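Local coordinates for pirin-like protein YhaK (Escherichia coli, PDB 2VEC) that is a monomeric cytoplasmic bicupin of the pirin family, apparently redox-sensitive through a reactive cysteine, that lacks quercetin 2,3-dioxygenase activity, at residues V85-Y98 and Q107-Q119. Sequence-based numbering, arbitrary orientation.
Sequences VDILNVILDGEAEY and QASAGEALLLSTQ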
ATOM      1  N   VAL A  85       8.167 -10.398   7.032  1.00 32.07           N
ATOM      2  CA  VAL A  85       7.310  -9.597   6.172  1.00 29.84           C
ATOM      3  C   VAL A  85       8.190  -8.609   5.413  1.00 29.98           C
ATOM      4  O   VAL A  85       9.254  -8.224   5.906  1.00 33.25           O
ATOM      5  CB  VAL A  85       6.252  -8.774   6.961  1.00 29.12           C
ATOM      6  CG1 VAL A  85       5.173  -9.701   7.570  1.00 27.25           C
ATOM      7  CG2 VAL A  85       6.923  -7.866   8.047  1.00 30.68           C
ATOM      8  N   ASP A  86       7.748  -8.234   4.225  1.00 27.20           N
ATOM      9  CA  ASP A  86       8.356  -7.137   3.490  1.00 26.82           C
ATOM     10  C   ASP A  86       7.491  -5.931   3.661  1.00 26.80           C
ATOM     11  O   ASP A  86       6.276  -6.048   3.862  1.00 25.51           O
ATOM     12  CB  ASP A  86       8.462  -7.485   2.018  1.00 25.24           C
ATOM     13  CG  ASP A  86       9.485  -8.606   1.780  1.00 27.16           C
ATOM     14  OD1 ASP A  86      10.410  -8.769   2.620  1.00 28.91           O
ATOM     15  OD2 ASP A  86       9.362  -9.307   0.765  1.00 26.53           O
ATOM     16  N   ILE A  87       8.125  -4.767   3.559  1.00 25.23           N
ATOM     17  CA  ILE A  87       7.464  -3.506   3.927  1.00 26.66           C
ATOM     18  C   ILE A  87       7.384  -2.643   2.693  1.00 26.30           C
ATOM     19  O   ILE A  87       8.399  -2.388   2.053  1.00 27.14           O
ATOM     20  CB  ILE A  87       8.311  -2.758   5.008  1.00 28.49           C
ATOM     21  CG1 ILE A  87       8.576  -3.630   6.255  1.00 31.69           C
ATOM     22  CG2 ILE A  87       7.705  -1.404   5.384  1.00 31.51           C
ATOM     23  CD1 ILE A  87       7.353  -4.196   6.904  1.00 31.62           C
ATOM     24  N   LEU A  88       6.197  -2.165   2.357  1.00 25.39           N
ATOM     25  CA  LEU A  88       6.080  -1.234   1.245  1.00 26.35           C
ATOM     26  C   LEU A  88       5.505   0.062   1.750  1.00 26.15           C
ATOM     27  O   LEU A  88       4.395   0.067   2.304  1.00 26.32           O
ATOM     28  CB  LEU A  88       5.181  -1.846   0.170  1.00 25.76           C
ATOM     29  CG  LEU A  88       5.214  -1.260  -1.255  1.00 30.20           C
ATOM     30  CD1 LEU A  88       4.787  -2.320  -2.275  1.00 28.62           C
ATOM     31  CD2 LEU A  88       4.308  -0.013  -1.337  1.00 31.13           C
ATOM     32  N   ASN A  89       6.252   1.158   1.565  1.00 26.38           N
ATOM     33  CA  ASN A  89       5.861   2.473   2.018  1.00 28.04           C
ATOM     34  C   ASN A  89       5.477   3.345   0.831  1.00 29.27           C
ATOM     35  O   ASN A  89       6.171   3.362  -0.207  1.00 29.43           O
ATOM     36  CB  ASN A  89       7.022   3.168   2.796  1.00 30.46           C
ATOM     37  CG  ASN A  89       7.369   2.435   4.111  1.00 34.16           C
ATOM     38  OD1 ASN A  89       6.505   1.824   4.734  1.00 36.13           O
ATOM     39  ND2 ASN A  89       8.633   2.411   4.467  1.00 36.23           N
ATOM     40  N   VAL A  90       4.389   4.077   0.982  1.00 27.04           N
ATOM     41  CA  VAL A  90       3.973   5.016  -0.009  1.00 27.12           C
ATOM     42  C   VAL A  90       4.008   6.336   0.738  1.00 29.15           C
ATOM     43  O   VAL A  90       3.254   6.545   1.694  1.00 29.43           O
ATOM     44  CB  VAL A  90       2.548   4.700  -0.499  1.00 25.80           C
ATOM     45  CG1 VAL A  90       2.035   5.782  -1.497  1.00 29.10           C
ATOM     46  CG2 VAL A  90       2.502   3.276  -1.097  1.00 28.68           C
ATOM     47  N   ILE A  91       4.958   7.172   0.362  1.00 29.26           N
ATOM     48  CA  ILE A  91       5.067   8.503   0.971  1.00 30.68           C
ATOM     49  C   ILE A  91       3.994   9.420   0.414  1.00 30.10           C
ATOM     50  O   ILE A  91       3.968   9.709  -0.777  1.00 32.48           O
ATOM     51  CB  ILE A  91       6.423   9.155   0.750  1.00 32.74           C
ATOM     52  CG1 ILE A  91       7.572   8.165   1.029  1.00 34.18           C
ATOM     53  CG2 ILE A  91       6.550  10.395   1.674  1.00 32.28           C
ATOM     54  CD1 ILE A  91       7.562   7.570   2.436  1.00 37.22           C
ATOM     55  N   LEU A  92       3.141   9.900   1.306  1.00 29.46           N
ATOM     56  CA  LEU A  92       2.046  10.804   0.975  1.00 30.09           C
ATOM     57  C   LEU A  92       2.395  12.270   1.162  1.00 33.28           C
ATOM     58  O   LEU A  92       1.868  13.113   0.438  1.00 33.45           O
ATOM     59  CB  LEU A  92       0.814  10.462   1.834  1.00 29.39           C
ATOM     60  CG  LEU A  92       0.364   9.011   1.593  1.00 27.95           C
ATOM     61  CD1 LEU A  92      -0.740   8.647   2.610  1.00 32.37           C
ATOM     62  CD2 LEU A  92      -0.145   8.813   0.149  1.00 26.89           C
ATOM     63  N   ASP A  93       3.234  12.593   2.145  1.00 34.47           N
ATOM     64  CA  ASP A  93       3.587  13.999   2.378  1.00 38.99           C
ATOM     65  C   ASP A  93       4.900  13.979   3.078  1.00 40.15           C
ATOM     66  O   ASP A  93       5.127  13.127   3.928  1.00 39.91           O
ATOM     67  CB  ASP A  93       2.509  14.765   3.223  1.00 38.85           C
ATOM     68  CG  ASP A  93       2.803  16.268   3.399  1.00 48.00           C
ATOM     69  OD1 ASP A  93       3.110  17.010   2.415  1.00 43.45           O
ATOM     70  OD2 ASP A  93       2.619  16.738   4.559  1.00 47.09           O
ATOM     71  N   GLY A  94       5.773  14.904   2.686  1.00 42.41           N
ATOM     72  CA  GLY A  94       7.081  15.047   3.305  1.00 45.77           C
ATOM     73  C   GLY A  94       8.164  14.142   2.738  1.00 45.38           C
ATOM     74  O   GLY A  94       8.111  13.741   1.584  1.00 45.00           O
ATOM     75  N   GLU A  95       9.141  13.818   3.576  1.00 46.77           N
ATOM     76  CA  GLU A  95      10.328  13.088   3.160  1.00 47.79           C
ATOM     77  C   GLU A  95      10.890  12.363   4.360  1.00 47.49           C
ATOM     78  O   GLU A  95      10.837  12.852   5.493  1.00 48.58           O
ATOM     79  CB  GLU A  95      11.409  14.041   2.564  1.00 50.20           C
ATOM     80  CG  GLU A  95      11.518  15.375   3.249  1.00 54.58           C
ATOM     81  CD  GLU A  95      12.721  16.192   2.820  1.00 58.39           C
ATOM     82  OE1 GLU A  95      13.517  15.727   1.966  1.00 62.65           O
ATOM     83  OE2 GLU A  95      12.868  17.312   3.363  1.00 65.02           O
ATOM     84  N   ALA A  96      11.471  11.203   4.101  1.00 46.56           N
ATOM     85  CA  ALA A  96      11.933  10.342   5.161  1.00 47.15           C
ATOM     86  C   ALA A  96      13.187   9.613   4.731  1.00 47.92           C
ATOM     87  O   ALA A  96      13.400   9.386   3.538  1.00 46.85           O
ATOM     88  CB  ALA A  96      10.844   9.337   5.501  1.00 44.91           C
ATOM     89  N   GLU A  97      14.011   9.240   5.706  1.00 49.92           N
ATOM     90  CA  GLU A  97      15.153   8.361   5.450  1.00 50.66           C
ATOM     91  C   GLU A  97      14.960   7.014   6.166  1.00 48.36           C
ATOM     92  O   GLU A  97      14.468   6.969   7.296  1.00 48.11           O
ATOM     93  CB  GLU A  97      16.474   9.048   5.841  1.00 53.81           C
ATOM     94  CG  GLU A  97      17.667   8.137   5.733  1.00 57.50           C
ATOM     95  CD  GLU A  97      18.975   8.842   5.511  1.00 65.08           C
ATOM     96  OE1 GLU A  97      19.232   9.892   6.145  1.00 68.64           O
ATOM     97  OE2 GLU A  97      19.773   8.313   4.704  1.00 68.69           O
ATOM     98  N   TYR A  98      15.338   5.927   5.489  1.00 47.74           N
ATOM     99  CA  TYR A  98      15.160   4.558   5.991  1.00 46.82           C
ATOM    100  C   TYR A  98      16.518   3.916   6.112  1.00 49.27           C
ATOM    101  O   TYR A  98      17.239   3.842   5.127  1.00 50.91           O
ATOM    102  CB  TYR A  98      14.267   3.745   5.030  1.00 44.22           C
ATOM    103  CG  TYR A  98      12.898   4.339   5.001  1.00 42.47           C
ATOM    104  CD1 TYR A  98      11.930   3.906   5.889  1.00 39.26           C
ATOM    105  CD2 TYR A  98      12.605   5.403   4.153  1.00 41.86           C
ATOM    106  CE1 TYR A  98      10.677   4.504   5.911  1.00 39.86           C
ATOM    107  CE2 TYR A  98      11.353   5.989   4.152  1.00 41.75           C
ATOM    108  CZ  TYR A  98      10.402   5.549   5.047  1.00 38.86           C
ATOM    109  OH  TYR A  98       9.165   6.132   5.074  1.00 41.19           O
ATOM    110  N   GLN A 107      16.406   7.352   0.880  1.00 47.64           N
ATOM    111  CA  GLN A 107      15.489   8.448   1.200  1.00 48.41           C
ATOM    112  C   GLN A 107      14.285   8.372   0.271  1.00 46.10           C
ATOM    113  O   GLN A 107      14.431   8.048  -0.910  1.00 46.23           O
ATOM    114  CB  GLN A 107      16.156   9.805   0.954  1.00 50.76           C
ATOM    115  CG  GLN A 107      17.436  10.065   1.699  1.00 55.05           C
ATOM    116  CD  GLN A 107      18.074  11.393   1.240  1.00 58.27           C
ATOM    117  OE1 GLN A 107      17.361  12.326   0.850  1.00 60.69           O
ATOM    118  NE2 GLN A 107      19.398  11.468   1.263  1.00 64.22           N
ATOM    119  N   ALA A 108      13.106   8.711   0.783  1.00 44.68           N
ATOM    120  CA  ALA A 108      11.898   8.737  -0.052  1.00 43.19           C
ATOM    121  C   ALA A 108      11.065   9.980   0.225  1.00 43.04           C
ATOM    122  O   ALA A 108      10.779  10.248   1.368  1.00 44.06           O
ATOM    123  CB  ALA A 108      11.067   7.498   0.183  1.00 39.46           C
ATOM    124  N   SER A 109      10.699  10.723  -0.816  1.00 44.37           N
ATOM    125  CA  SER A 109       9.790  11.885  -0.692  1.00 44.25           C
ATOM    126  C   SER A 109       8.363  11.583  -1.157  1.00 41.30           C
ATOM    127  O   SER A 109       8.076  10.524  -1.712  1.00 38.87           O
ATOM    128  CB  SER A 109      10.302  13.074  -1.491  1.00 46.80           C
ATOM    129  OG  SER A 109      11.676  13.322  -1.262  1.00 53.45           O
ATOM    130  N   ALA A 110       7.468  12.538  -0.931  1.00 40.57           N
ATOM    131  CA  ALA A 110       6.072  12.419  -1.361  1.00 38.19           C
ATOM    132  C   ALA A 110       6.049  12.051  -2.837  1.00 36.95           C
ATOM    133  O   ALA A 110       6.826  12.620  -3.638  1.00 37.63           O
ATOM    134  CB  ALA A 110       5.365  13.753  -1.148  1.00 39.61           C
ATOM    135  N   GLY A 111       5.182  11.114  -3.196  1.00 33.64           N
ATOM    136  CA  GLY A 111       5.065  10.712  -4.580  1.00 33.14           C
ATOM    137  C   GLY A 111       5.864   9.468  -4.953  1.00 31.21           C
ATOM    138  O   GLY A 111       5.805   9.027  -6.107  1.00 30.22           O
ATOM    139  N   GLU A 112       6.621   8.927  -3.990  1.00 28.66           N
ATOM    140  CA  GLU A 112       7.408   7.730  -4.191  1.00 28.75           C
ATOM    141  C   GLU A 112       6.867   6.589  -3.362  1.00 27.45           C
ATOM    142  O   GLU A 112       6.329   6.821  -2.272  1.00 27.64           O
ATOM    143  CB  GLU A 112       8.858   7.948  -3.785  1.00 29.25           C
ATOM    144  CG  GLU A 112       9.630   8.925  -4.707  1.00 32.51           C
ATOM    145  CD  GLU A 112      11.079   9.079  -4.251  1.00 37.03           C
ATOM    146  OE1 GLU A 112      11.331   9.844  -3.275  1.00 43.46           O
ATOM    147  OE2 GLU A 112      11.952   8.418  -4.830  1.00 37.29           O
ATOM    148  N   ALA A 113       7.044   5.379  -3.889  1.00 26.87           N
ATOM    149  CA  ALA A 113       6.793   4.145  -3.161  1.00 26.78           C
ATOM    150  C   ALA A 113       8.133   3.409  -2.973  1.00 28.34           C
ATOM    151  O   ALA A 113       9.001   3.395  -3.874  1.00 30.18           O
ATOM    152  CB  ALA A 113       5.769   3.262  -3.940  1.00 24.86           C
ATOM    153  N   LEU A 114       8.300   2.810  -1.806  1.00 27.36           N
ATOM    154  CA  LEU A 114       9.557   2.176  -1.424  1.00 29.00           C
ATOM    155  C   LEU A 114       9.235   0.750  -0.986  1.00 28.66           C
ATOM    156  O   LEU A 114       8.339   0.573  -0.152  1.00 28.24           O
ATOM    157  CB  LEU A 114      10.145   2.966  -0.245  1.00 30.46           C
ATOM    158  CG  LEU A 114      11.234   2.362   0.662  1.00 32.31           C
ATOM    159  CD1 LEU A 114      12.553   2.148  -0.114  1.00 35.73           C
ATOM    160  CD2 LEU A 114      11.503   3.297   1.800  1.00 34.48           C
ATOM    161  N   LEU A 115       9.983  -0.231  -1.479  1.00 27.66           N
ATOM    162  CA  LEU A 115       9.870  -1.591  -0.974  1.00 26.74           C
ATOM    163  C   LEU A 115      11.157  -2.009  -0.237  1.00 27.27           C
ATOM    164  O   LEU A 115      12.257  -1.939  -0.781  1.00 28.47           O
ATOM    165  CB  LEU A 115       9.558  -2.583  -2.112  1.00 27.30           C
ATOM    166  CG  LEU A 115       9.445  -4.048  -1.672  1.00 26.65           C
ATOM    167  CD1 LEU A 115       8.139  -4.313  -0.891  1.00 22.88           C
ATOM    168  CD2 LEU A 115       9.530  -5.020  -2.852  1.00 27.25           C
ATOM    169  N   LEU A 116      11.019  -2.427   1.015  1.00 26.72           N
ATOM    170  CA  LEU A 116      12.151  -3.012   1.755  1.00 27.82           C
ATOM    171  C   LEU A 116      11.900  -4.493   1.883  1.00 27.55           C
ATOM    172  O   LEU A 116      10.905  -4.890   2.492  1.00 26.43           O
ATOM    173  CB  LEU A 116      12.248  -2.356   3.147  1.00 28.54           C
ATOM    174  CG  LEU A 116      12.380  -0.831   3.131  1.00 29.33           C
ATOM    175  CD1 LEU A 116      12.262  -0.279   4.555  1.00 34.34           C
ATOM    176  CD2 LEU A 116      13.745  -0.471   2.525  1.00 27.85           C
ATOM    177  N   SER A 117      12.789  -5.298   1.302  1.00 29.32           N
ATOM    178  CA  SER A 117      12.673  -6.769   1.352  1.00 30.46           C
ATOM    179  C   SER A 117      13.537  -7.124   2.524  1.00 32.71           C
ATOM    180  O   SER A 117      14.764  -7.091   2.414  1.00 35.68           O
ATOM    181  CB  SER A 117      13.168  -7.403   0.057  1.00 30.09           C
ATOM    182  OG  SER A 117      12.246  -7.052  -0.974  1.00 29.82           O
ATOM    183  N   THR A 118      12.900  -7.334   3.676  1.00 32.86           N
ATOM    184  CA  THR A 118      13.637  -7.310   4.942  1.00 35.74           C
ATOM    185  C   THR A 118      14.325  -8.642   5.193  1.00 38.57           C
ATOM    186  O   THR A 118      13.960  -9.674   4.596  1.00 37.60           O
ATOM    187  CB  THR A 118      12.743  -6.943   6.148  1.00 36.39           C
ATOM    188  OG1 THR A 118      11.807  -7.994   6.373  1.00 34.43           O
ATOM    189  CG2 THR A 118      11.979  -5.633   5.897  1.00 33.77           C
ATOM    190  N   GLN A 119      15.306  -8.609   6.084  1.00 41.86           N
ATOM    191  CA  GLN A 119      16.144  -9.764   6.355  1.00 45.47           C
ATOM    192  C   GLN A 119      16.092 -10.086   7.836  1.00 47.51           C
ATOM    193  O   GLN A 119      16.108  -9.185   8.661  1.00 47.21           O
ATOM    194  CB  GLN A 119      17.605  -9.492   5.982  1.00 47.39           C
ATOM    195  CG  GLN A 119      17.879  -8.839   4.640  1.00 48.58           C
ATOM    196  CD  GLN A 119      19.377  -8.483   4.488  1.00 51.76           C
ATOM    197  OE1 GLN A 119      19.797  -7.336   4.724  1.00 55.86           O
ATOM    198  NE2 GLN A 119      20.197  -9.487   4.136  1.00 55.82           N
TER
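Leu-114 CD2 sits over one face of the Tyr-98 ring, 3.6 Å from its centroid, in a CH-pi contact displaced toward the ring's CD2 corner. Leu-114 reaches it because CG stands anti to the backbone N (chi1 162°), and leucine and tyrosine run alongside each other with opposite headings. A tyrosine suits this buried place: its ring offers a flat apolar surface, while OH is hydrogen-bonded to Glu-126. Nearby, Ile-91 CG1 packs 3.7 Å from the small methyl of Ala-108, and its CB and CG2 lie against the Ser-109/Ala-110 peptide. Leu-114 and Tyr-98 thus face each other from two different sheets, the opposed walls of the N-terminal cupin beta-sandwich, and both segments pass from one wall to the other. In the first wall, strand 85-93 runs antiparallel to 112-116, with Ile-87/Leu-116 and Asn-89/Leu-114 as hydrogen-bonded pairs; in the second, 95-98 pairs with 107-109 through Ala-96 and Ala-108. The register shifts by one residue between these ladders. There a type II turn, Ser-109 to Glu-112, has Gly-111 third, where a side chain would press on the Ala-110 carbonyl O; Gly-111 N donates to Ile-91 O (3.0 Å). Glu-112 OE1 accepts Ser-109 N at 2.7 Å, closing across the turn beside the backbone bond from Glu-112 N to Ser-109 O, while OE2 forms a salt bridge with Lys-155. At the far end, beyond the last bridge pair, Thr-118 supplies a hydroxyl donor, OG1, for Val-85 O (2.6 Å). The buried Asp-86 suits several donors: OD1 takes Thr-118 N from above the carboxylate plane (3.1 Å, N-H angle 140°) and a salt bridge from Arg-179, OD2 takes Gln-180. Asn-89 OD1 is anchored by Gln-139 of the adjoining strand 135-143.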